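Local coordinates for protein catalase (Bacillus pumilus, PDB 4QOM) that catalyses the breakdown of hydrogen peroxide to water and oxygen at a buried heme, at residues V93-V98 against R112-K117; L132-I137 against L178-S183; L265-D270 against E288-Q293. All coordinates share one frame; numbering follows the deposited sequence.

Contact 1 (V93-V98 against R112-K117). With HEM (protoporphyrin IX containing Fe), chain E; PYG (benzene-1,2,3-triol), chain H.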
# COMPACT_ATOMS: atom_id res chain seq x y z
N VAL A 93 -12.34 -4.82 -24.01
CA VAL A 93 -13.27 -5.74 -23.40
C VAL A 93 -12.54 -6.75 -22.56
O VAL A 93 -11.49 -7.28 -23.00
CB VAL A 93 -14.06 -6.51 -24.49
CG1 VAL A 93 -14.95 -7.58 -23.83
CG2 VAL A 93 -14.82 -5.54 -25.36
N ARG A 94 -13.04 -7.00 -21.34
CA ARG A 94 -12.56 -8.10 -20.55
C ARG A 94 -13.73 -9.06 -20.28
O ARG A 94 -14.79 -8.66 -19.84
CB ARG A 94 -11.95 -7.62 -19.24
CG ARG A 94 -11.30 -8.68 -18.38
CD ARG A 94 -10.41 -8.13 -17.26
NE ARG A 94 -9.86 -9.12 -16.33
CZ ARG A 94 -10.53 -9.79 -15.40
NH1 ARG A 94 -11.82 -9.60 -15.23
NH2 ARG A 94 -9.92 -10.69 -14.67
N PHE A 95 -13.43 -10.34 -20.54
CA PHE A 95 -14.34 -11.43 -20.19
C PHE A 95 -13.80 -12.16 -18.99
O PHE A 95 -12.57 -12.15 -18.73
CB PHE A 95 -14.48 -12.42 -21.36
CG PHE A 95 -14.98 -11.81 -22.64
CD1 PHE A 95 -16.32 -11.45 -22.81
CD2 PHE A 95 -14.14 -11.66 -23.71
CE1 PHE A 95 -16.74 -10.92 -24.00
CE2 PHE A 95 -14.57 -11.16 -24.90
CZ PHE A 95 -15.87 -10.80 -25.06
N SER A 96 -14.67 -12.83 -18.20
CA SER A 96 -14.23 -13.39 -16.94
C SER A 96 -15.17 -14.49 -16.42
O SER A 96 -16.36 -14.54 -16.80
CB SER A 96 -14.05 -12.23 -15.94
OG SER A 96 -15.25 -11.52 -15.79
N THR A 97 -14.68 -15.34 -15.54
CA THR A 97 -15.54 -16.05 -14.63
C THR A 97 -15.84 -15.15 -13.41
O THR A 97 -15.57 -13.93 -13.45
CB THR A 97 -14.96 -17.40 -14.26
OG1 THR A 97 -13.74 -17.24 -13.55
CG2 THR A 97 -14.72 -18.26 -15.56
N VAL A 98 -16.38 -15.71 -12.34
CA VAL A 98 -16.75 -14.89 -11.18
C VAL A 98 -16.03 -15.24 -9.89
O VAL A 98 -15.44 -14.38 -9.27
CB VAL A 98 -18.25 -14.90 -10.93
CG1 VAL A 98 -18.59 -14.06 -9.71
CG2 VAL A 98 -18.95 -14.39 -12.18
N ARG A 112 -20.63 -15.36 -16.55
CA ARG A 112 -19.43 -14.82 -17.15
C ARG A 112 -19.55 -13.31 -17.24
O ARG A 112 -20.56 -12.79 -17.70
CB ARG A 112 -19.20 -15.44 -18.53
CG ARG A 112 -18.26 -16.61 -18.56
CD ARG A 112 -18.66 -17.76 -17.65
NE ARG A 112 -17.74 -18.87 -17.79
CZ ARG A 112 -17.86 -19.99 -17.10
NH1 ARG A 112 -18.83 -20.13 -16.21
NH2 ARG A 112 -16.95 -20.96 -17.25
N GLY A 113 -18.47 -12.64 -16.86
CA GLY A 113 -18.38 -11.22 -17.08
C GLY A 113 -18.13 -10.83 -18.51
O GLY A 113 -17.45 -11.58 -19.26
N PHE A 114 -18.64 -9.66 -18.85
CA PHE A 114 -18.68 -9.15 -20.23
C PHE A 114 -18.61 -7.64 -20.11
O PHE A 114 -19.64 -6.94 -20.12
CB PHE A 114 -20.01 -9.60 -20.91
CG PHE A 114 -20.01 -9.52 -22.40
CD1 PHE A 114 -19.61 -8.36 -23.08
CD2 PHE A 114 -20.47 -10.59 -23.16
CE1 PHE A 114 -19.67 -8.28 -24.48
CE2 PHE A 114 -20.47 -10.52 -24.53
CZ PHE A 114 -20.07 -9.42 -25.19
N ALA A 115 -17.39 -7.13 -19.88
CA ALA A 115 -17.15 -5.75 -19.54
C ALA A 115 -16.59 -5.02 -20.74
O ALA A 115 -15.57 -5.41 -21.27
CB ALA A 115 -16.18 -5.68 -18.37
N VAL A 116 -17.28 -3.99 -21.19
CA VAL A 116 -16.91 -3.21 -22.39
C VAL A 116 -16.63 -1.75 -22.06
O VAL A 116 -17.45 -1.05 -21.48
CB VAL A 116 -18.01 -3.32 -23.48
CG1 VAL A 116 -17.56 -2.59 -24.74
CG2 VAL A 116 -18.35 -4.77 -23.80
N LYS A 117 -15.43 -1.29 -22.41
CA LYS A 117 -15.00 0.09 -22.23
C LYS A 117 -14.96 0.75 -23.59
O LYS A 117 -14.24 0.28 -24.47
CB LYS A 117 -13.61 0.15 -21.59
CG LYS A 117 -12.98 1.50 -21.38
CD LYS A 117 -11.57 1.42 -20.73
CE LYS A 117 -11.58 0.84 -19.34
NZ LYS A 117 -12.53 1.57 -18.42
CHA HEM E . -16.09 -7.10 -11.01
CHB HEM E . -18.70 -5.41 -7.33
CHC HEM E . -22.83 -7.07 -9.50
CHD HEM E . -20.23 -7.60 -13.57
C1A HEM E . -16.45 -6.55 -9.81
C2A HEM E . -15.53 -6.10 -8.82
C3A HEM E . -16.27 -5.60 -7.80
C4A HEM E . -17.63 -5.79 -8.13
CMA HEM E . -15.79 -4.97 -6.54
CAA HEM E . -14.04 -6.06 -8.95
CBA HEM E . -13.68 -4.81 -9.76
CGA HEM E . -12.20 -4.60 -10.00
O1A HEM E . -11.81 -3.81 -10.94
O2A HEM E . -11.38 -5.16 -9.22
C1B HEM E . -20.04 -5.77 -7.63
C2B HEM E . -21.11 -5.50 -6.72
C3B HEM E . -22.22 -6.00 -7.29
C4B HEM E . -21.87 -6.50 -8.62
CMB HEM E . -20.97 -4.87 -5.36
CAB HEM E . -23.59 -5.98 -6.76
CBB HEM E . -23.70 -5.37 -5.61
C1C HEM E . -22.48 -7.34 -10.82
C2C HEM E . -23.38 -7.31 -11.90
C3C HEM E . -22.66 -7.50 -13.04
C4C HEM E . -21.27 -7.52 -12.71
CMC HEM E . -24.88 -7.23 -11.81
CAC HEM E . -23.15 -7.46 -14.38
CBC HEM E . -24.34 -6.90 -14.60
C1D HEM E . -18.90 -7.53 -13.13
C2D HEM E . -17.80 -7.79 -14.07
C3D HEM E . -16.65 -7.67 -13.37
C4D HEM E . -17.06 -7.34 -12.00
CMD HEM E . -17.99 -8.10 -15.53
CAD HEM E . -15.25 -7.82 -13.91
CBD HEM E . -14.81 -6.54 -14.67
CGD HEM E . -13.43 -6.76 -15.23
O1D HEM E . -13.37 -7.42 -16.30
O2D HEM E . -12.41 -6.33 -14.59
NA HEM E . -17.73 -6.35 -9.40
NB HEM E . -20.56 -6.29 -8.73
NC HEM E . -21.21 -7.34 -11.36
ND HEM E . -18.40 -7.29 -11.91
FE HEM E . -19.43 -6.80 -10.40
C1 PYG H . -20.50 -10.79 -9.31
C2 PYG H . -21.17 -11.41 -10.45
C3 PYG H . -21.91 -12.65 -10.22
C4 PYG H . -21.98 -13.24 -8.95
C5 PYG H . -21.33 -12.64 -7.87
C6 PYG H . -20.62 -11.46 -8.07
O1 PYG H . -19.84 -9.58 -9.48
O2 PYG H . -21.09 -10.84 -11.64
O3 PYG H . -22.48 -13.20 -11.27

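Contact 2 (L132-I137 against L178-S183). With PYG (benzene-1,2,3-triol), chain H; HEM (protoporphyrin IX containing Fe), chain E; PYG (benzene-1,2,3-triol), chain G.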
# COMPACT_ATOMS: atom_id res chain seq x y z
N LEU A 132 -25.42 -13.65 -18.54
CA LEU A 132 -26.82 -13.86 -18.11
C LEU A 132 -27.43 -12.51 -17.80
O LEU A 132 -26.78 -11.57 -17.34
CB LEU A 132 -26.89 -14.75 -16.86
CG LEU A 132 -26.13 -16.08 -16.98
CD1 LEU A 132 -26.33 -16.86 -15.69
CD2 LEU A 132 -26.60 -16.87 -18.17
N PRO A 133 -28.74 -12.34 -18.10
CA PRO A 133 -29.37 -11.01 -18.12
C PRO A 133 -30.05 -10.55 -16.83
O PRO A 133 -30.57 -9.42 -16.80
CB PRO A 133 -30.44 -11.17 -19.24
CG PRO A 133 -30.85 -12.58 -19.05
CD PRO A 133 -29.54 -13.33 -18.83
N ILE A 134 -29.92 -11.36 -15.77
CA ILE A 134 -30.47 -11.01 -14.46
C ILE A 134 -29.43 -11.29 -13.38
O ILE A 134 -28.36 -11.76 -13.67
CB ILE A 134 -31.75 -11.78 -14.17
CG1 ILE A 134 -31.52 -13.29 -14.35
CG2 ILE A 134 -32.86 -11.32 -15.09
CD1 ILE A 134 -32.63 -14.13 -13.86
N PHE A 135 -29.78 -11.03 -12.13
CA PHE A 135 -28.88 -11.31 -11.04
C PHE A 135 -29.62 -12.02 -9.89
O PHE A 135 -30.86 -12.11 -9.88
CB PHE A 135 -28.24 -9.99 -10.56
CG PHE A 135 -26.85 -10.16 -10.01
CD1 PHE A 135 -25.89 -10.57 -10.84
CD2 PHE A 135 -26.57 -9.88 -8.70
CE1 PHE A 135 -24.58 -10.70 -10.37
CE2 PHE A 135 -25.27 -10.02 -8.20
CZ PHE A 135 -24.29 -10.46 -9.03
N PHE A 136 -28.88 -12.50 -8.93
CA PHE A 136 -29.34 -13.30 -7.78
C PHE A 136 -30.02 -12.44 -6.73
O PHE A 136 -30.81 -12.93 -5.97
CB PHE A 136 -28.14 -13.84 -7.04
CG PHE A 136 -27.21 -14.69 -7.87
CD1 PHE A 136 -26.08 -14.12 -8.47
CD2 PHE A 136 -27.39 -16.06 -7.94
CE1 PHE A 136 -25.20 -14.89 -9.21
CE2 PHE A 136 -26.49 -16.85 -8.66
CZ PHE A 136 -25.40 -16.26 -9.28
N ILE A 137 -29.62 -11.17 -6.67
CA ILE A 137 -30.05 -10.25 -5.63
C ILE A 137 -30.41 -8.89 -6.25
O ILE A 137 -30.14 -8.63 -7.43
CB ILE A 137 -29.00 -10.06 -4.50
CG1 ILE A 137 -27.65 -9.58 -5.09
CG2 ILE A 137 -28.82 -11.32 -3.67
CD1 ILE A 137 -26.67 -9.08 -4.07
N LEU A 178 -31.06 -18.58 -10.64
CA LEU A 178 -30.64 -19.99 -10.52
C LEU A 178 -31.23 -20.86 -11.61
O LEU A 178 -30.61 -21.77 -12.06
CB LEU A 178 -31.00 -20.52 -9.15
CG LEU A 178 -30.27 -19.73 -8.03
CD1 LEU A 178 -30.90 -19.95 -6.67
CD2 LEU A 178 -28.80 -20.10 -8.01
N THR A 179 -32.46 -20.52 -12.05
CA THR A 179 -33.10 -21.20 -13.18
C THR A 179 -32.37 -20.97 -14.50
O THR A 179 -32.41 -21.81 -15.36
CB THR A 179 -34.60 -20.76 -13.25
OG1 THR A 179 -35.18 -21.01 -11.96
CG2 THR A 179 -35.33 -21.53 -14.30
N TRP A 180 -31.66 -19.84 -14.64
CA TRP A 180 -30.77 -19.68 -15.80
C TRP A 180 -29.42 -20.37 -15.60
O TRP A 180 -28.89 -21.04 -16.49
CB TRP A 180 -30.50 -18.20 -16.08
CG TRP A 180 -31.59 -17.41 -16.72
CD1 TRP A 180 -32.72 -16.95 -16.11
CD2 TRP A 180 -31.58 -16.85 -18.03
NE1 TRP A 180 -33.44 -16.20 -16.99
CE2 TRP A 180 -32.77 -16.12 -18.17
CE3 TRP A 180 -30.72 -16.95 -19.12
CZ2 TRP A 180 -33.10 -15.46 -19.35
CZ3 TRP A 180 -31.06 -16.25 -20.29
CH2 TRP A 180 -32.26 -15.58 -20.40
N LEU A 181 -28.81 -20.13 -14.44
CA LEU A 181 -27.45 -20.52 -14.16
C LEU A 181 -27.30 -22.07 -14.11
O LEU A 181 -26.21 -22.60 -14.43
CB LEU A 181 -27.00 -19.94 -12.82
CG LEU A 181 -25.56 -20.29 -12.39
CD1 LEU A 181 -24.57 -19.65 -13.31
CD2 LEU A 181 -25.38 -19.81 -10.97
N PHE A 182 -28.35 -22.79 -13.74
CA PHE A 182 -28.29 -24.25 -13.72
C PHE A 182 -28.80 -24.93 -14.97
O PHE A 182 -28.78 -26.17 -15.05
CB PHE A 182 -28.88 -24.82 -12.42
CG PHE A 182 -27.95 -24.65 -11.26
CD1 PHE A 182 -27.03 -25.60 -10.98
CD2 PHE A 182 -28.01 -23.50 -10.47
CE1 PHE A 182 -26.14 -25.44 -9.94
CE2 PHE A 182 -27.13 -23.32 -9.42
CZ PHE A 182 -26.20 -24.31 -9.15
N SER A 183 -29.17 -24.15 -15.97
CA SER A 183 -29.15 -24.65 -17.37
C SER A 183 -27.73 -24.90 -17.79
O SER A 183 -26.78 -24.60 -17.04
CB SER A 183 -29.88 -23.68 -18.32
OG SER A 183 -29.13 -22.50 -18.60
C1 PYG H . -20.50 -10.79 -9.31
C2 PYG H . -21.17 -11.41 -10.45
C3 PYG H . -21.91 -12.65 -10.22
C4 PYG H . -21.98 -13.24 -8.95
C5 PYG H . -21.33 -12.64 -7.87
C6 PYG H . -20.62 -11.46 -8.07
O1 PYG H . -19.84 -9.58 -9.48
O2 PYG H . -21.09 -10.84 -11.64
O3 PYG H . -22.48 -13.20 -11.27
CHA HEM E . -16.09 -7.10 -11.01
CHB HEM E . -18.70 -5.41 -7.33
CHC HEM E . -22.83 -7.07 -9.50
CHD HEM E . -20.23 -7.60 -13.57
C1A HEM E . -16.45 -6.55 -9.81
C2A HEM E . -15.53 -6.10 -8.82
C3A HEM E . -16.27 -5.60 -7.80
C4A HEM E . -17.63 -5.79 -8.13
CMA HEM E . -15.79 -4.97 -6.54
CAA HEM E . -14.04 -6.06 -8.95
CBA HEM E . -13.68 -4.81 -9.76
CGA HEM E . -12.20 -4.60 -10.00
O1A HEM E . -11.81 -3.81 -10.94
O2A HEM E . -11.38 -5.16 -9.22
C1B HEM E . -20.04 -5.77 -7.63
C2B HEM E . -21.11 -5.50 -6.72
C3B HEM E . -22.22 -6.00 -7.29
C4B HEM E . -21.87 -6.50 -8.62
CMB HEM E . -20.97 -4.87 -5.36
CAB HEM E . -23.59 -5.98 -6.76
CBB HEM E . -23.70 -5.37 -5.61
C1C HEM E . -22.48 -7.34 -10.82
C2C HEM E . -23.38 -7.31 -11.90
C3C HEM E . -22.66 -7.50 -13.04
C4C HEM E . -21.27 -7.52 -12.71
CMC HEM E . -24.88 -7.23 -11.81
CAC HEM E . -23.15 -7.46 -14.38
CBC HEM E . -24.34 -6.90 -14.60
C1D HEM E . -18.90 -7.53 -13.13
C2D HEM E . -17.80 -7.79 -14.07
C3D HEM E . -16.65 -7.67 -13.37
C4D HEM E . -17.06 -7.34 -12.00
CMD HEM E . -17.99 -8.10 -15.53
CAD HEM E . -15.25 -7.82 -13.91
CBD HEM E . -14.81 -6.54 -14.67
CGD HEM E . -13.43 -6.76 -15.23
O1D HEM E . -13.37 -7.42 -16.30
O2D HEM E . -12.41 -6.33 -14.59
NA HEM E . -17.73 -6.35 -9.40
NB HEM E . -20.56 -6.29 -8.73
NC HEM E . -21.21 -7.34 -11.36
ND HEM E . -18.40 -7.29 -11.91
FE HEM E . -19.43 -6.80 -10.40
C1 PYG G . -21.90 -19.63 -8.95
C2 PYG G . -21.00 -20.77 -8.77
C3 PYG G . -21.63 -22.11 -8.49
C4 PYG G . -23.01 -22.21 -8.43
C5 PYG G . -23.80 -21.10 -8.59
C6 PYG G . -23.27 -19.83 -8.84
O1 PYG G . -21.49 -18.35 -9.19
O2 PYG G . -19.66 -20.58 -8.81
O3 PYG G . -20.91 -23.29 -8.31

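Contact 3 (L265-D270 against E288-Q293)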
# COMPACT_ATOMS: atom_id res chain seq x y z
N LEU A 265 -36.35 -0.58 -25.25
CA LEU A 265 -36.70 0.72 -24.73
C LEU A 265 -38.11 0.73 -24.12
O LEU A 265 -39.05 0.17 -24.71
CB LEU A 265 -36.65 1.81 -25.80
CG LEU A 265 -35.25 2.16 -26.28
CD1 LEU A 265 -35.29 2.93 -27.59
CD2 LEU A 265 -34.55 3.00 -25.21
N MET A 266 -38.26 1.31 -22.94
CA MET A 266 -39.50 1.29 -22.21
C MET A 266 -39.77 2.67 -21.63
O MET A 266 -38.92 3.29 -21.00
CB MET A 266 -39.38 0.27 -21.04
CG MET A 266 -40.54 0.29 -20.07
SD MET A 266 -40.34 -0.68 -18.57
CE MET A 266 -40.41 -2.35 -19.13
N PRO A 267 -40.99 3.19 -21.82
CA PRO A 267 -41.35 4.41 -21.18
C PRO A 267 -41.31 4.33 -19.66
O PRO A 267 -41.65 3.30 -19.11
CB PRO A 267 -42.82 4.66 -21.62
CG PRO A 267 -43.12 3.69 -22.65
CD PRO A 267 -42.10 2.56 -22.56
N LEU A 268 -40.91 5.42 -19.00
CA LEU A 268 -40.90 5.49 -17.54
C LEU A 268 -42.24 5.14 -16.96
O LEU A 268 -42.32 4.45 -15.94
CB LEU A 268 -40.52 6.87 -17.06
CG LEU A 268 -39.10 7.33 -17.33
CD1 LEU A 268 -38.84 8.65 -16.64
CD2 LEU A 268 -38.11 6.26 -16.87
N SER A 269 -43.29 5.57 -17.64
CA SER A 269 -44.63 5.38 -17.11
C SER A 269 -45.08 3.92 -17.14
O SER A 269 -45.99 3.57 -16.41
CB SER A 269 -45.61 6.19 -17.90
OG SER A 269 -45.52 5.83 -19.25
N ASP A 270 -44.41 3.05 -17.91
CA ASP A 270 -44.83 1.66 -17.95
C ASP A 270 -44.60 0.97 -16.62
O ASP A 270 -45.13 -0.13 -16.43
CB ASP A 270 -44.14 0.89 -19.04
CG ASP A 270 -44.80 0.99 -20.38
OD1 ASP A 270 -45.78 1.74 -20.49
OD2 ASP A 270 -44.37 0.25 -21.29
N GLU A 288 -41.45 -9.70 -26.66
CA GLU A 288 -42.68 -9.41 -27.46
C GLU A 288 -43.17 -8.02 -27.15
O GLU A 288 -43.46 -7.27 -28.09
CB GLU A 288 -43.84 -10.44 -27.47
CG GLU A 288 -44.21 -11.20 -26.24
CD GLU A 288 -43.99 -12.70 -26.37
OE1 GLU A 288 -42.84 -13.18 -26.13
OE2 GLU A 288 -44.97 -13.39 -26.71
N ASP A 289 -43.26 -7.63 -25.88
CA ASP A 289 -43.78 -6.30 -25.51
C ASP A 289 -42.80 -5.15 -25.68
O ASP A 289 -43.20 -4.02 -25.89
CB ASP A 289 -44.30 -6.30 -24.08
CG ASP A 289 -45.35 -7.36 -23.86
OD1 ASP A 289 -46.04 -7.71 -24.85
OD2 ASP A 289 -45.50 -7.87 -22.75
N TYR A 290 -41.50 -5.47 -25.56
CA TYR A 290 -40.42 -4.51 -25.73
C TYR A 290 -39.37 -5.11 -26.69
O TYR A 290 -38.40 -5.72 -26.24
CB TYR A 290 -39.77 -4.19 -24.36
CG TYR A 290 -40.80 -3.66 -23.41
CD1 TYR A 290 -41.20 -2.34 -23.48
CD2 TYR A 290 -41.42 -4.49 -22.49
CE1 TYR A 290 -42.23 -1.86 -22.66
CE2 TYR A 290 -42.36 -4.01 -21.60
CZ TYR A 290 -42.83 -2.72 -21.75
OH TYR A 290 -43.77 -2.24 -20.89
N PRO A 291 -39.58 -4.94 -28.00
CA PRO A 291 -38.78 -5.62 -28.97
C PRO A 291 -37.34 -5.14 -28.94
O PRO A 291 -37.06 -3.99 -28.65
CB PRO A 291 -39.47 -5.29 -30.31
CG PRO A 291 -40.87 -4.92 -29.94
CD PRO A 291 -40.78 -4.28 -28.61
N LEU A 292 -36.44 -6.06 -29.29
CA LEU A 292 -35.05 -5.74 -29.48
C LEU A 292 -34.89 -4.85 -30.71
O LEU A 292 -35.41 -5.14 -31.78
CB LEU A 292 -34.24 -6.99 -29.67
CG LEU A 292 -34.34 -8.05 -28.58
CD1 LEU A 292 -33.63 -9.32 -29.03
CD2 LEU A 292 -33.73 -7.46 -27.33
N GLN A 293 -34.15 -3.77 -30.53
CA GLN A 293 -33.84 -2.80 -31.55
C GLN A 293 -32.35 -2.79 -31.82
O GLN A 293 -31.55 -2.54 -30.92
CB GLN A 293 -34.29 -1.43 -31.08
CG GLN A 293 -35.78 -1.38 -30.78
CD GLN A 293 -36.27 0.05 -30.61
OE1 GLN A 293 -35.96 0.92 -31.44
NE2 GLN A 293 -37.01 0.31 -29.55
O HOH W 1 -37.84 -1.81 -27.45

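Contact 1 (V93-V98 against R112-K117)
Gly113 and Ser96 form an antiparallel hydrogen-bonded pair: Gly113 N donates to Ser96 O at 2.8 Å and Ser96 N to Gly113 O at 3.2 Å. Ser96 OG, hydrogen-bonded to His57 ND1, lies 3.4 Å from Gly113 CA, on the side where a beta carbon would collide with it. Gly113 CA packs 3.5 Å from the heme methyl CMD.

On the other face of the sheet, Val93 CG2 runs alongside Val116 CG2 at 3.9 Å. Val93 CG1 covers one face of the Phe95 ring, whose CE1 in turn points at the centre of the Phe114 face. The Phe95 edge meets the Phe114 face in a T-shaped pair, planes at 83°, centroids 5.0 Å apart.

Arg112 bends at its second torsion (57°), carrying its chain past Ser96 O and setting one guanidinium face under Thr97 CG2, 3.8 Å from Arg112 NE; its NH1 is bonded to Asp110 O and Leu108 O.

Arg94 NH1 reaches the heme propionate O1D at 2.9 Å, edge-on. These barrel strands are thus two-sided: the face with Arg94, Ser96, Gly113 and Ala115 is small-residued and polar beside the heme, with Arg94 bonded to a propionate, and the Val93, Phe95, Phe114, Val116 face is apolar.

Contact 2 (L132-I137 against L178-S183)
Leu178 begins the contact by bringing CD2 to the edge of the Phe136 ring, 4.0 Å from Phe136 CE2, the two side chains crossing at about a right angle. Trp180, two residues further along the helix, aims its indole at the loop. Pro133 arrives from the opposite direction and lies over one face: Pro133 CD sits 3.8 Å from the centroid of the Trp180 six-membered ring and 16° off the normal, a CH-pi contact. Ile134 CD1 touches the five-membered part, 3.6 Å from Trp180 CD1, because CG1 is turned between the backbone N and the carbonyl carbon (chi1 53°). Replacing this tryptophan by an alanine would probably open a gap beside Pro133 and Ile134 and leave Lys428, its cation-pi partner, without an aromatic mate.

Here the end of helix 175-181 covers the loop that follows barrel strand 123-130, a loop whose Phe135 rests a ring face on heme methyl CMC. Leu181 completes the helical side: CD1 meets Leu132 CD1 at 4.1 Å, and CD2 lies at the edge of Phe136, 3.9 Å from CE2. Phe136 CE1 in turn reaches the chain H benzenetriol. Past the last helical residue, Ser183 OG donates to Trp180 O at 2.6 Å, in the carbonyl plane, while Ser183 N also donates to that oxygen.

Contact 3 (L265-D270 against E288-Q293)
Tyr290 OH donates to Asp270 OD2 at 2.6 Å, the one direct hydrogen bond between the two segments. The two side chains come from opposite directions, and the hydroxyl meets OD2 from above the carboxylate plane, 38° out of it. Seen from the tyrosine, the same oxygen lies at the ring edge, near the ring plane. The acceptor is likely to carry negative charge, which would probably strengthen so short a bond and fix the position of the hydroxyl; the ring's turn is limited instead by Met266 over its face and Leu265 O at its edge.

Met266 supplies the cover for one ring face. Its chain leaves the backbone extended through the first two torsions and then folds at the third (-70°), which returns the methyl over the tyrosine: Met266 CE, 3.8 Å from the Tyr290 ring centroid, makes a CH-pi contact. Met266 SD, 4.9 Å from the Tyr290 centroid and oblique to it, adds a Met-aromatic one. Met266 also touches Pro278 and Trp285.

In the fold this is the last part of barrel strand 258-267, where the chain turns away before returning through a long connection to the neighbouring antiparallel strand 293-302. Asp270 N bonds to Pro267 O across the turn, and with CG anti to the carbonyl carbon (chi1 -86°) the carboxylate faces Tyr290. Within the strand, Leu265 O lies 3.5 Å from Tyr290 CD1. Gln293 keeps its chain extended beyond CG, crossing Leu265 at about a right angle with NE2 3.7 Å from Leu265 CD1. One water joins two backbone groups and a side chain: it accepts from Leu265 N at 2.9 Å and from Gln293 NE2, and donates to Pro291 O at 2.6 Å.

In the fold
Contacts 1 and 2 are fully buried and both touch the heme and the same chain H benzenetriol, with centres about 16 Å apart; contact 3 is partly buried, its centre about 24 Å from the chain centre against about 5 Å for contact 1. Contacts 1 and 3 share the barrel sheet, whereas contact 2 joins a loop to helix 175-181. The chemistry follows the place: contact 1 combines regular strand bonding with an arginine bonded to a heme propionate, contact 2 has no hydrogen bond across it and relies on apolar and CH-pi packing, and contact 3 depends on a tyrosine-carboxylate bond and a bridging water.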